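Local structure of epimerase (7CJ7) at residues 76-81 with 132-137; 159-164 with 169-174; 184-189 with 194-199; 198-203 with 228-233. The protein catalyses the reversible epimerization of ketoses at carbon 3, acting most strongly on L-ribulose, with manganese as cofactor. All coordinates share one frame; numbering follows the deposited sequence.

How the contacts relate
All four contacts belong to one eight-stranded TIM barrel and follow one another along the chain. Contact 1 joins the loop after strand 65-72 to helix 125-143. Contact 2 folds the loop after strand 148-152 onto helix 165-175. Their centres lie about 13 Å apart, and Val132 packs against Phe171. Contact 3 starts on the next strand, 180-185. Contact 4 shares Lys198 and Ser199 with it, centres about 7 Å apart. Leu169 of contact 2 packs on Ala203 of contact 4. Contacts 2 and 3 touch the second subunit. The centres of contacts 1 and 4 are about 29 Å apart. Most of this is outer helices and loops, but contact 3 holds the manganese ligand Asp185 and reaches the bound sugar.

Contact 1 of 4, residues 76-81 with 132-137; sequences TDVTST and VAAMQR
Val78 meets Ala134 through their beta carbons, with CB of Val78 3.5 Å from CB of Ala134. Both side chains start out toward the other segment. CB itself makes the closest approach; CG1 and CG2 of Val78 flank it, 4.0 and 3.8 Å from Ala134 CB. CG1 stands anti to the carbonyl carbon (chi1 -69°), which leaves CG2 between the backbone N and the carbonyl carbon. Val78 CG2 also faces the end of Met135, whose CE lies 4.4 Å away. No hydrogen bond crosses the contact.

The valine is carried by a type I beta turn from Asp77 to Ser80, closed by Ser80 N bonding to Asp77 O. Inside it sits an Asx turn. Asp77 OD1 accepts from Thr79 N at 3.0 Å, and Thr79 OG1 donates to the same Asp77 OD1 at 2.6 Å. Both donors come from one face of the carboxylate, about 40° to 45° out of its plane. The other oxygen, OD2, bonds to Tyr119. On the helix, the guanidinium of Arg137 folds back with one face over Ala134 CA, and its NH2 forms a salt bridge with Asp90 of helix 83-102. Val78 packs on the same Asp90. Asn127, also on helix 125-143, donates to Thr79 O.

This is the loop after strand 65-72 of the TIM barrel, set against helix 125-143. The apolar meeting is small and buried. It gives no directional bond, so the position of Val78 probably depends on the turn's own polar bonds and on Asn127.

Contact 2 of 4, residues 159-164 with 169-174; sequences TNIMNT and LAFLDE
Met162 lays its sulfur over one face of the Phe171 ring, a Met-aromatic contact. Met162 SD is 4.2 Å from the Phe171 ring centroid and 23° off the ring normal. It is shifted toward the rim, so Met162 SD is nearest to Phe171 CG, at 3.9 Å. The two side chains are roughly perpendicular. The Met162 chain is extended at chi2 (-169°) and bends at chi3, which turns its methyl aside after the sulfur.

Ile161 approaches the same ring obliquely. Its CG2, the branch anti to the backbone N, meets Phe171 CE2 at 3.7 Å and CD2 at 4.0 Å.

The loop 159-164 is tied by its own bonds. Thr159 OG1 accepts from Ile161 N in an ST turn. Asn163 ND2 donates to Thr159 O at 3.0 Å, from above the carbonyl plane. Thr164 is the N-cap of helix 165-175, its OG1 accepting from Glu167 N.

In the TIM barrel this joins the loop after strand 148-152 to the helix that follows it. Phe171 also packs on Leu151 and Val132, while Asn160 and Asn163 pack on Trp264 of the second subunit. No hydrogen bond crosses the segments, so dispersion and the sulfur-aromatic contact probably carry it.

Contact 3 of 4, residues 184-189 with 194-199; sequences LDTYHM and NGMAKS. With MN (manganese (II) ion), chain D; SOL (L-sorbose), chain C.
The manganese site of the epimerase lies at the C-terminal end of barrel strand 180-185, where Asp185 gives OD2 to the metal at 2.0 Å. Glu152, His211 and Glu246 are the other protein ligands. L-sorbose completes the site with O2 and O3. The second oxygen of Asp185, OD1, accepts from Tyr187 N at 2.9 Å and so caps the short helix 186-192. One carboxylate thus serves both metal and helix start.

From that helix His188 reaches the sugar. Its NE2 donates to SOL O1 at 2.9 Å and to SOL O2 at 3.0 Å. The first is the more bent, at 132°. The Tyr187 ring carbon CD2 lies 3.5 Å above the centre of the His188 imidazole.

In this TIM barrel the far side of helix 186-192 rests on the loop 194-197 and the start of helix 198-203. Met196, bent at chi2 and chi3, brings its CE into the corner formed by Met189 and Thr186. Met196 CE is 3.7 Å from Met189 CB and 4.0 Å from Thr186 CB. Met189 in turn places CE 3.6 Å from Met196 O, a buried carbonyl oxygen with no hydrogen-bond partner in the model. Thr186 OG1 bonds to Gly213 O. Leu184 CD1 touches Ser199 CB, and the hydroxyl of Ser199 bonds to Glu193. Tyr187 OH bonds to Tyr157 OH of the second subunit.

Contact 4 of 4, residues 198-203 with 228-233; sequences KSVLAA and ASFFAA
Val200 and Ala233 bring together two helices of the TIM barrel's outer layer, 198-203 and 227-236. The helical segments run almost parallel, at 7°, their axes 9.4 Å apart at closest approach.

The tight part is centred on Val200. Its two methyls divide the work. Val200 CG1, anti to the backbone N (chi1 170°), lies 3.7 Å from Ala233 CB and 3.6 Å from Ala233 O. Val200 CG2 meets Phe230 CE1 at 3.7 Å, the two side chains crossing at about a right angle. The Phe230 side chain sets out away from the other helix, yet its ring swings back to reach Val200. That ring also packs on Val210 and Ile212 of strand 207-212, and on Thr186 and Met189 of helix 186-192. This side is buried against the barrel.

The other side is looser and open to solvent. There Leu201 is exposed, and only one of its methyls approaches the second helix. No hydrogen bond links the two segments on either side. Leu201 CD2 lies 4.4 Å from Ala233 CB and 4.1 Å from Ala233 O.

Contact 1 of 4, residues 76-81 with 132-137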
loop_
_atom_site.group_PDB
_atom_site.type_symbol
_atom_site.label_atom_id
_atom_site.label_comp_id
_atom_site.label_asym_id
_atom_site.label_seq_id
_atom_site.Cartn_x
_atom_site.Cartn_y
_atom_site.Cartn_z
ATOM N N THR A 76 -17.295 10.369 10.465
ATOM C CA THR A 76 -16.926 11.802 10.324
ATOM C C THR A 76 -16.413 12.112 8.908
ATOM O O THR A 76 -15.771 13.156 8.732
ATOM C CB THR A 76 -15.880 12.193 11.374
ATOM O OG1 THR A 76 -14.790 11.275 11.312
ATOM C CG2 THR A 76 -16.430 12.208 12.780
ATOM N N ASP A 77 -16.719 11.262 7.928
ATOM C CA ASP A 77 -16.184 11.362 6.545
ATOM C C ASP A 77 -16.837 12.530 5.797
ATOM O O ASP A 77 -17.998 12.388 5.400
ATOM C CB ASP A 77 -16.422 10.050 5.804
ATOM C CG ASP A 77 -15.769 9.982 4.434
ATOM O OD1 ASP A 77 -15.274 11.032 3.961
ATOM O OD2 ASP A 77 -15.758 8.868 3.850
ATOM N N VAL A 78 -16.104 13.619 5.565
ATOM C CA VAL A 78 -16.638 14.862 4.930
ATOM C C VAL A 78 -16.880 14.669 3.428
ATOM O O VAL A 78 -17.443 15.608 2.829
ATOM C CB VAL A 78 -15.731 16.077 5.184
ATOM C CG1 VAL A 78 -15.777 16.492 6.646
ATOM C CG2 VAL A 78 -14.299 15.855 4.697
ATOM N N THR A 79 -16.520 13.517 2.847
ATOM C CA THR A 79 -16.852 13.155 1.438
ATOM C C THR A 79 -18.252 12.533 1.361
ATOM O O THR A 79 -18.800 12.432 0.244
ATOM C CB THR A 79 -15.850 12.171 0.820
ATOM O OG1 THR A 79 -15.986 10.895 1.452
ATOM C CG2 THR A 79 -14.422 12.660 0.924
ATOM N N SER A 80 -18.817 12.121 2.494
ATOM C CA SER A 80 -20.108 11.386 2.550
ATOM C C SER A 80 -21.238 12.171 1.867
ATOM O O SER A 80 -21.306 13.405 2.030
ATOM C CB SER A 80 -20.482 11.072 3.964
ATOM O OG SER A 80 -21.646 10.265 3.988
ATOM N N THR A 81 -22.143 11.457 1.189
ATOM C CA THR A 81 -23.398 12.029 0.630
ATOM C C THR A 81 -24.474 12.039 1.725
ATOM O O THR A 81 -25.603 12.429 1.428
ATOM C CB THR A 81 -23.822 11.301 -0.652
ATOM O OG1 THR A 81 -24.016 9.917 -0.362
ATOM C CG2 THR A 81 -22.801 11.450 -1.761
ATOM N N VAL A 132 -14.032 18.976 -1.288
ATOM C CA VAL A 132 -13.588 20.353 -1.659
ATOM C C VAL A 132 -14.325 21.369 -0.774
ATOM O O VAL A 132 -13.665 22.273 -0.200
ATOM C CB VAL A 132 -13.826 20.634 -3.152
ATOM C CG1 VAL A 132 -13.605 22.100 -3.488
ATOM C CG2 VAL A 132 -12.928 19.764 -4.015
ATOM N N ALA A 133 -15.648 21.262 -0.686
ATOM C CA ALA A 133 -16.477 22.233 0.061
ATOM C C ALA A 133 -16.070 22.196 1.537
ATOM O O ALA A 133 -15.937 23.270 2.148
ATOM C CB ALA A 133 -17.942 21.927 -0.124
ATOM N N ALA A 134 -15.888 20.993 2.088
ATOM C CA ALA A 134 -15.500 20.804 3.505
ATOM C C ALA A 134 -14.157 21.487 3.750
ATOM O O ALA A 134 -13.973 22.088 4.828
ATOM C CB ALA A 134 -15.436 19.338 3.853
ATOM N N MET A 135 -13.225 21.390 2.797
ATOM C CA MET A 135 -11.873 21.960 3.010
ATOM C C MET A 135 -11.941 23.486 2.878
ATOM O O MET A 135 -11.145 24.175 3.547
ATOM C CB MET A 135 -10.842 21.357 2.056
ATOM C CG MET A 135 -10.567 19.887 2.347
ATOM S SD MET A 135 -10.015 19.543 4.045
ATOM C CE MET A 135 -11.579 19.303 4.889
ATOM N N GLN A 136 -12.873 24.014 2.086
ATOM C CA GLN A 136 -13.117 25.472 2.058
ATOM C C GLN A 136 -13.616 25.931 3.426
ATOM O O GLN A 136 -13.098 26.941 3.924
ATOM C CB GLN A 136 -14.095 25.841 0.952
ATOM C CG GLN A 136 -13.512 25.600 -0.426
ATOM C CD GLN A 136 -14.529 25.801 -1.517
ATOM O OE1 GLN A 136 -15.724 25.590 -1.321
ATOM N NE2 GLN A 136 -14.054 26.199 -2.684
ATOM N N ARG A 137 -14.606 25.248 3.995
ATOM C CA ARG A 137 -15.190 25.655 5.300
ATOM C C ARG A 137 -14.101 25.567 6.382
ATOM O O ARG A 137 -14.002 26.497 7.212
ATOM C CB ARG A 137 -16.423 24.808 5.635
ATOM C CG ARG A 137 -17.575 24.970 4.654
ATOM C CD ARG A 137 -18.863 24.358 5.179
ATOM N NE ARG A 137 -18.768 22.920 5.391
ATOM C CZ ARG A 137 -18.960 22.001 4.453
ATOM N NH1 ARG A 137 -19.237 22.361 3.217
ATOM N NH2 ARG A 137 -18.859 20.717 4.744
#

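Contact 2 of 4, residues 159-164 with 169-174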
loop_
_atom_site.group_PDB
_atom_site.type_symbol
_atom_site.label_atom_id
_atom_site.label_comp_id
_atom_site.label_asym_id
_atom_site.label_seq_id
_atom_site.Cartn_x
_atom_site.Cartn_y
_atom_site.Cartn_z
ATOM N N THR A 159 -6.917 6.339 0.966
ATOM C CA THR A 159 -7.938 7.282 0.426
ATOM C C THR A 159 -8.261 6.930 -1.020
ATOM O O THR A 159 -7.387 6.379 -1.723
ATOM C CB THR A 159 -7.512 8.758 0.452
ATOM O OG1 THR A 159 -8.646 9.542 0.079
ATOM C CG2 THR A 159 -6.399 9.097 -0.509
ATOM N N ASN A 160 -9.462 7.281 -1.454
ATOM C CA ASN A 160 -9.860 7.154 -2.874
ATOM C C ASN A 160 -9.970 8.547 -3.508
ATOM O O ASN A 160 -10.390 8.609 -4.660
ATOM C CB ASN A 160 -11.122 6.298 -3.008
ATOM C CG ASN A 160 -12.352 6.917 -2.383
ATOM O OD1 ASN A 160 -12.290 8.009 -1.833
ATOM N ND2 ASN A 160 -13.471 6.212 -2.454
ATOM N N ILE A 161 -9.556 9.615 -2.813
ATOM C CA ILE A 161 -9.782 11.019 -3.277
ATOM C C ILE A 161 -8.551 11.534 -4.027
ATOM O O ILE A 161 -8.726 12.109 -5.115
ATOM C CB ILE A 161 -10.159 11.950 -2.107
ATOM C CG1 ILE A 161 -11.523 11.586 -1.524
ATOM C CG2 ILE A 161 -10.110 13.405 -2.533
ATOM C CD1 ILE A 161 -12.675 11.819 -2.476
ATOM N N MET A 162 -7.356 11.388 -3.458
ATOM C CA MET A 162 -6.110 11.872 -4.107
ATOM C C MET A 162 -4.927 11.029 -3.645
ATOM O O MET A 162 -4.668 10.966 -2.429
ATOM C CB MET A 162 -5.845 13.346 -3.793
ATOM C CG MET A 162 -6.361 13.772 -2.447
ATOM S SD MET A 162 -6.330 15.568 -2.238
ATOM C CE MET A 162 -4.773 15.683 -1.369
ATOM N N ASN A 163 -4.231 10.419 -4.600
ATOM C CA ASN A 163 -3.139 9.462 -4.313
ATOM C C ASN A 163 -1.812 9.989 -4.861
ATOM O O ASN A 163 -0.791 9.379 -4.529
ATOM C CB ASN A 163 -3.433 8.077 -4.890
ATOM C CG ASN A 163 -4.735 7.474 -4.412
ATOM O OD1 ASN A 163 -5.463 6.905 -5.210
ATOM N ND2 ASN A 163 -5.020 7.556 -3.123
ATOM N N THR A 164 -1.804 11.081 -5.634
ATOM C CA THR A 164 -0.547 11.716 -6.102
ATOM C C THR A 164 -0.565 13.215 -5.810
ATOM O O THR A 164 -1.653 13.798 -5.704
ATOM C CB THR A 164 -0.296 11.523 -7.604
ATOM O OG1 THR A 164 -1.238 12.303 -8.341
ATOM C CG2 THR A 164 -0.377 10.077 -8.027
ATOM N N LEU A 169 -2.890 18.796 -6.143
ATOM C CA LEU A 169 -2.767 20.204 -6.608
ATOM C C LEU A 169 -4.023 20.612 -7.401
ATOM O O LEU A 169 -4.479 21.743 -7.221
ATOM C CB LEU A 169 -1.479 20.367 -7.418
ATOM C CG LEU A 169 -0.188 20.286 -6.606
ATOM C CD1 LEU A 169 1.019 20.262 -7.526
ATOM C CD2 LEU A 169 -0.085 21.436 -5.615
ATOM N N ALA A 170 -4.604 19.720 -8.211
ATOM C CA ALA A 170 -5.871 19.987 -8.929
ATOM C C ALA A 170 -6.998 20.173 -7.909
ATOM O O ALA A 170 -7.801 21.098 -8.078
ATOM C CB ALA A 170 -6.178 18.873 -9.887
ATOM N N PHE A 171 -7.033 19.347 -6.864
ATOM C CA PHE A 171 -8.023 19.441 -5.760
ATOM C C PHE A 171 -7.880 20.809 -5.080
ATOM O O PHE A 171 -8.882 21.508 -4.874
ATOM C CB PHE A 171 -7.832 18.258 -4.805
ATOM C CG PHE A 171 -8.817 18.159 -3.670
ATOM C CD1 PHE A 171 -8.691 18.959 -2.550
ATOM C CD2 PHE A 171 -9.835 17.222 -3.700
ATOM C CE1 PHE A 171 -9.580 18.850 -1.496
ATOM C CE2 PHE A 171 -10.709 17.093 -2.632
ATOM C CZ PHE A 171 -10.572 17.898 -1.528
ATOM N N LEU A 172 -6.652 21.210 -4.762
ATOM C CA LEU A 172 -6.391 22.492 -4.064
ATOM C C LEU A 172 -6.797 23.666 -4.961
ATOM O O LEU A 172 -7.172 24.709 -4.423
ATOM C CB LEU A 172 -4.919 22.551 -3.674
ATOM C CG LEU A 172 -4.565 21.740 -2.434
ATOM C CD1 LEU A 172 -3.064 21.662 -2.259
ATOM C CD2 LEU A 172 -5.203 22.345 -1.210
ATOM N N ASP A 173 -6.738 23.500 -6.282
ATOM C CA ASP A 173 -7.158 24.570 -7.225
ATOM C C ASP A 173 -8.661 24.812 -7.065
ATOM O O ASP A 173 -9.085 25.967 -7.166
ATOM C CB ASP A 173 -6.854 24.217 -8.678
ATOM C CG ASP A 173 -5.387 24.281 -9.039
ATOM O OD1 ASP A 173 -4.642 24.991 -8.338
ATOM O OD2 ASP A 173 -5.002 23.621 -10.041
ATOM N N GLU A 174 -9.435 23.757 -6.810
ATOM C CA GLU A 174 -10.907 23.849 -6.610
ATOM C C GLU A 174 -11.179 24.398 -5.202
ATOM O O GLU A 174 -12.117 25.183 -5.044
ATOM C CB GLU A 174 -11.580 22.494 -6.861
ATOM C CG GLU A 174 -11.399 21.977 -8.284
ATOM C CD GLU A 174 -11.832 20.535 -8.529
ATOM O OE1 GLU A 174 -11.350 19.921 -9.510
ATOM O OE2 GLU A 174 -12.650 20.015 -7.745
#

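Contact 3 of 4, residues 184-189 with 194-199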
loop_
_atom_site.group_PDB
_atom_site.type_symbol
_atom_site.label_atom_id
_atom_site.label_comp_id
_atom_site.label_asym_id
_atom_site.label_seq_id
_atom_site.Cartn_x
_atom_site.Cartn_y
_atom_site.Cartn_z
ATOM N N LEU A 184 3.026 16.167 1.470
ATOM C CA LEU A 184 3.590 14.965 0.814
ATOM C C LEU A 184 4.265 14.102 1.874
ATOM O O LEU A 184 4.810 14.664 2.848
ATOM C CB LEU A 184 4.574 15.358 -0.284
ATOM C CG LEU A 184 3.945 15.963 -1.540
ATOM C CD1 LEU A 184 5.036 16.364 -2.514
ATOM C CD2 LEU A 184 2.988 14.984 -2.211
ATOM N N ASP A 185 4.200 12.791 1.678
ATOM C CA ASP A 185 4.725 11.772 2.621
ATOM C C ASP A 185 5.504 10.745 1.799
ATOM O O ASP A 185 4.896 10.113 0.912
ATOM C CB ASP A 185 3.566 11.165 3.409
ATOM C CG ASP A 185 3.982 10.094 4.403
ATOM O OD1 ASP A 185 4.912 9.348 4.100
ATOM O OD2 ASP A 185 3.353 10.025 5.460
ATOM N N THR A 186 6.805 10.596 2.048
ATOM C CA THR A 186 7.691 9.773 1.185
ATOM C C THR A 186 7.198 8.317 1.156
ATOM O O THR A 186 7.404 7.654 0.134
ATOM C CB THR A 186 9.156 9.877 1.616
ATOM O OG1 THR A 186 9.282 9.481 2.985
ATOM C CG2 THR A 186 9.702 11.275 1.423
ATOM N N TYR A 187 6.597 7.819 2.236
ATOM C CA TYR A 187 6.065 6.432 2.286
ATOM C C TYR A 187 4.981 6.267 1.214
ATOM O O TYR A 187 4.992 5.279 0.461
ATOM C CB TYR A 187 5.519 6.099 3.675
ATOM C CG TYR A 187 4.621 4.890 3.701
ATOM C CD1 TYR A 187 5.135 3.610 3.625
ATOM C CD2 TYR A 187 3.248 5.025 3.803
ATOM C CE1 TYR A 187 4.309 2.496 3.636
ATOM C CE2 TYR A 187 2.412 3.920 3.823
ATOM C CZ TYR A 187 2.946 2.650 3.767
ATOM O OH TYR A 187 2.130 1.554 3.780
ATOM N N HIS A 188 4.042 7.210 1.154
ATOM C CA HIS A 188 2.918 7.183 0.183
ATOM C C HIS A 188 3.439 7.433 -1.234
ATOM O O HIS A 188 2.950 6.776 -2.169
ATOM C CB HIS A 188 1.831 8.162 0.622
ATOM C CG HIS A 188 1.228 7.790 1.933
ATOM N ND1 HIS A 188 0.496 6.632 2.101
ATOM C CD2 HIS A 188 1.249 8.413 3.133
ATOM C CE1 HIS A 188 0.082 6.568 3.353
ATOM N NE2 HIS A 188 0.528 7.650 4.002
ATOM N N MET A 189 4.399 8.344 -1.388
ATOM C CA MET A 189 4.968 8.718 -2.706
ATOM C C MET A 189 5.654 7.492 -3.313
ATOM O O MET A 189 5.584 7.307 -4.542
ATOM C CB MET A 189 5.991 9.846 -2.563
ATOM C CG MET A 189 5.405 11.133 -2.047
ATOM S SD MET A 189 6.686 12.381 -1.810
ATOM C CE MET A 189 7.209 12.637 -3.506
ATOM N N ASN A 194 5.358 8.921 -9.885
ATOM C CA ASN A 194 6.323 8.703 -10.990
ATOM C C ASN A 194 7.670 9.303 -10.577
ATOM O O ASN A 194 8.003 10.393 -11.068
ATOM C CB ASN A 194 5.822 9.338 -12.285
ATOM C CG ASN A 194 4.883 8.453 -13.073
ATOM O OD1 ASN A 194 4.226 7.575 -12.520
ATOM N ND2 ASN A 194 4.833 8.664 -14.378
ATOM N N GLY A 195 8.399 8.639 -9.678
ATOM C CA GLY A 195 9.637 9.179 -9.092
ATOM C C GLY A 195 9.331 10.171 -7.986
ATOM O O GLY A 195 8.142 10.549 -7.804
ATOM N N MET A 196 10.352 10.618 -7.265
ATOM C CA MET A 196 10.143 11.349 -5.991
ATOM C C MET A 196 10.270 12.867 -6.190
ATOM O O MET A 196 10.244 13.576 -5.170
ATOM C CB MET A 196 11.134 10.863 -4.932
ATOM C CG MET A 196 11.041 9.364 -4.658
ATOM S SD MET A 196 9.490 8.892 -3.857
ATOM C CE MET A 196 9.698 9.764 -2.303
ATOM N N ALA A 197 10.364 13.364 -7.432
ATOM C CA ALA A 197 10.635 14.796 -7.721
ATOM C C ALA A 197 9.410 15.497 -8.321
ATOM O O ALA A 197 9.180 16.660 -7.959
ATOM C CB ALA A 197 11.831 14.943 -8.632
ATOM N N LYS A 198 8.696 14.830 -9.236
ATOM C CA LYS A 198 7.663 15.434 -10.122
ATOM C C LYS A 198 6.657 16.258 -9.305
ATOM O O LYS A 198 6.411 17.432 -9.670
ATOM C CB LYS A 198 6.998 14.304 -10.920
ATOM C CG LYS A 198 6.044 14.717 -12.033
ATOM C CD LYS A 198 5.680 13.535 -12.927
ATOM C CE LYS A 198 4.481 13.753 -13.828
ATOM N NZ LYS A 198 4.733 14.780 -14.863
ATOM N N SER A 199 6.077 15.687 -8.245
ATOM C CA SER A 199 5.004 16.342 -7.449
ATOM C C SER A 199 5.571 17.516 -6.653
ATOM O O SER A 199 4.872 18.536 -6.510
ATOM C CB SER A 199 4.300 15.352 -6.565
ATOM O OG SER A 199 3.334 14.647 -7.323
HETATM MN MN MN D . 2.118 10.686 6.899
HETATM C C1 SOL C . -1.116 7.821 7.346
HETATM O O1 SOL C . -0.632 6.762 6.554
HETATM C C2 SOL C . -0.110 8.919 7.482
HETATM O O2 SOL C . 0.790 9.038 6.668
HETATM C C3 SOL C . -0.208 9.847 8.684
HETATM O O3 SOL C . 0.491 11.048 8.452
HETATM C C4 SOL C . -1.661 10.137 9.047
HETATM O O4 SOL C . -2.301 10.792 7.950
HETATM C C5 SOL C . -1.819 11.013 10.291
HETATM O O5 SOL C . -3.191 11.377 10.441
HETATM C C6 SOL C . -1.351 10.345 11.567
HETATM O O6 SOL C . -1.484 11.235 12.678
#

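Contact 4 of 4, residues 198-203 with 228-233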
loop_
_atom_site.group_PDB
_atom_site.type_symbol
_atom_site.label_atom_id
_atom_site.label_comp_id
_atom_site.label_asym_id
_atom_site.label_seq_id
_atom_site.Cartn_x
_atom_site.Cartn_y
_atom_site.Cartn_z
ATOM N N LYS A 198 8.696 14.830 -9.236
ATOM C CA LYS A 198 7.663 15.434 -10.122
ATOM C C LYS A 198 6.657 16.258 -9.305
ATOM O O LYS A 198 6.411 17.432 -9.670
ATOM C CB LYS A 198 6.998 14.304 -10.920
ATOM C CG LYS A 198 6.044 14.717 -12.033
ATOM C CD LYS A 198 5.680 13.535 -12.927
ATOM C CE LYS A 198 4.481 13.753 -13.828
ATOM N NZ LYS A 198 4.733 14.780 -14.863
ATOM N N SER A 199 6.077 15.687 -8.245
ATOM C CA SER A 199 5.004 16.342 -7.449
ATOM C C SER A 199 5.571 17.516 -6.653
ATOM O O SER A 199 4.872 18.536 -6.510
ATOM C CB SER A 199 4.300 15.352 -6.565
ATOM O OG SER A 199 3.334 14.647 -7.323
ATOM N N VAL A 200 6.791 17.377 -6.144
ATOM C CA VAL A 200 7.449 18.444 -5.340
ATOM C C VAL A 200 7.688 19.645 -6.258
ATOM O O VAL A 200 7.355 20.755 -5.868
ATOM C CB VAL A 200 8.765 17.959 -4.711
ATOM C CG1 VAL A 200 9.550 19.111 -4.101
ATOM C CG2 VAL A 200 8.522 16.868 -3.685
ATOM N N LEU A 201 8.274 19.426 -7.435
ATOM C CA LEU A 201 8.566 20.516 -8.399
ATOM C C LEU A 201 7.254 21.182 -8.834
ATOM O O LEU A 201 7.232 22.416 -8.925
ATOM C CB LEU A 201 9.341 19.944 -9.590
ATOM C CG LEU A 201 10.681 19.289 -9.247
ATOM C CD1 LEU A 201 11.391 18.796 -10.498
ATOM C CD2 LEU A 201 11.577 20.246 -8.481
ATOM N N ALA A 202 6.189 20.405 -9.058
ATOM C CA ALA A 202 4.886 20.939 -9.501
ATOM C C ALA A 202 4.288 21.803 -8.387
ATOM O O ALA A 202 3.718 22.868 -8.705
ATOM C CB ALA A 202 3.959 19.821 -9.895
ATOM N N ALA A 203 4.425 21.381 -7.127
ATOM C CA ALA A 203 3.795 22.034 -5.954
ATOM C C ALA A 203 4.460 23.389 -5.682
ATOM O O ALA A 203 3.741 24.379 -5.465
ATOM C CB ALA A 203 3.873 21.125 -4.753
ATOM N N ALA A 228 17.454 10.434 -1.828
ATOM C CA ALA A 228 18.390 11.318 -2.563
ATOM C C ALA A 228 17.586 12.190 -3.533
ATOM O O ALA A 228 17.817 13.420 -3.571
ATOM C CB ALA A 228 19.454 10.510 -3.272
ATOM N N SER A 229 16.672 11.570 -4.282
ATOM C CA SER A 229 15.802 12.234 -5.279
ATOM C C SER A 229 14.844 13.189 -4.566
ATOM O O SER A 229 14.680 14.339 -5.013
ATOM C CB SER A 229 15.066 11.218 -6.108
ATOM O OG SER A 229 14.269 11.867 -7.072
ATOM N N PHE A 230 14.245 12.741 -3.470
ATOM C CA PHE A 230 13.238 13.537 -2.739
ATOM C C PHE A 230 13.887 14.800 -2.159
ATOM O O PHE A 230 13.336 15.893 -2.350
ATOM C CB PHE A 230 12.585 12.714 -1.635
ATOM C CG PHE A 230 11.518 13.491 -0.919
ATOM C CD1 PHE A 230 10.368 13.872 -1.587
ATOM C CD2 PHE A 230 11.693 13.898 0.393
ATOM C CE1 PHE A 230 9.379 14.592 -0.937
ATOM C CE2 PHE A 230 10.704 14.619 1.043
ATOM C CZ PHE A 230 9.557 14.978 0.373
ATOM N N PHE A 231 15.005 14.674 -1.439
ATOM C CA PHE A 231 15.642 15.846 -0.785
ATOM C C PHE A 231 16.214 16.799 -1.846
ATOM O O PHE A 231 16.199 18.026 -1.635
ATOM C CB PHE A 231 16.655 15.404 0.270
ATOM C CG PHE A 231 16.012 14.863 1.520
ATOM C CD1 PHE A 231 15.174 15.656 2.286
ATOM C CD2 PHE A 231 16.237 13.557 1.926
ATOM C CE1 PHE A 231 14.582 15.164 3.441
ATOM C CE2 PHE A 231 15.657 13.071 3.088
ATOM C CZ PHE A 231 14.832 13.873 3.841
ATOM N N ALA A 232 16.675 16.276 -2.975
ATOM C CA ALA A 232 17.136 17.109 -4.107
ATOM C C ALA A 232 15.979 17.993 -4.593
ATOM O O ALA A 232 16.189 19.199 -4.822
ATOM C CB ALA A 232 17.696 16.239 -5.200
ATOM N N ALA A 233 14.784 17.424 -4.733
ATOM C CA ALA A 233 13.593 18.158 -5.222
ATOM C C ALA A 233 13.204 19.235 -4.202
ATOM O O ALA A 233 12.875 20.351 -4.619
ATOM C CB ALA A 233 12.458 17.204 -5.473
#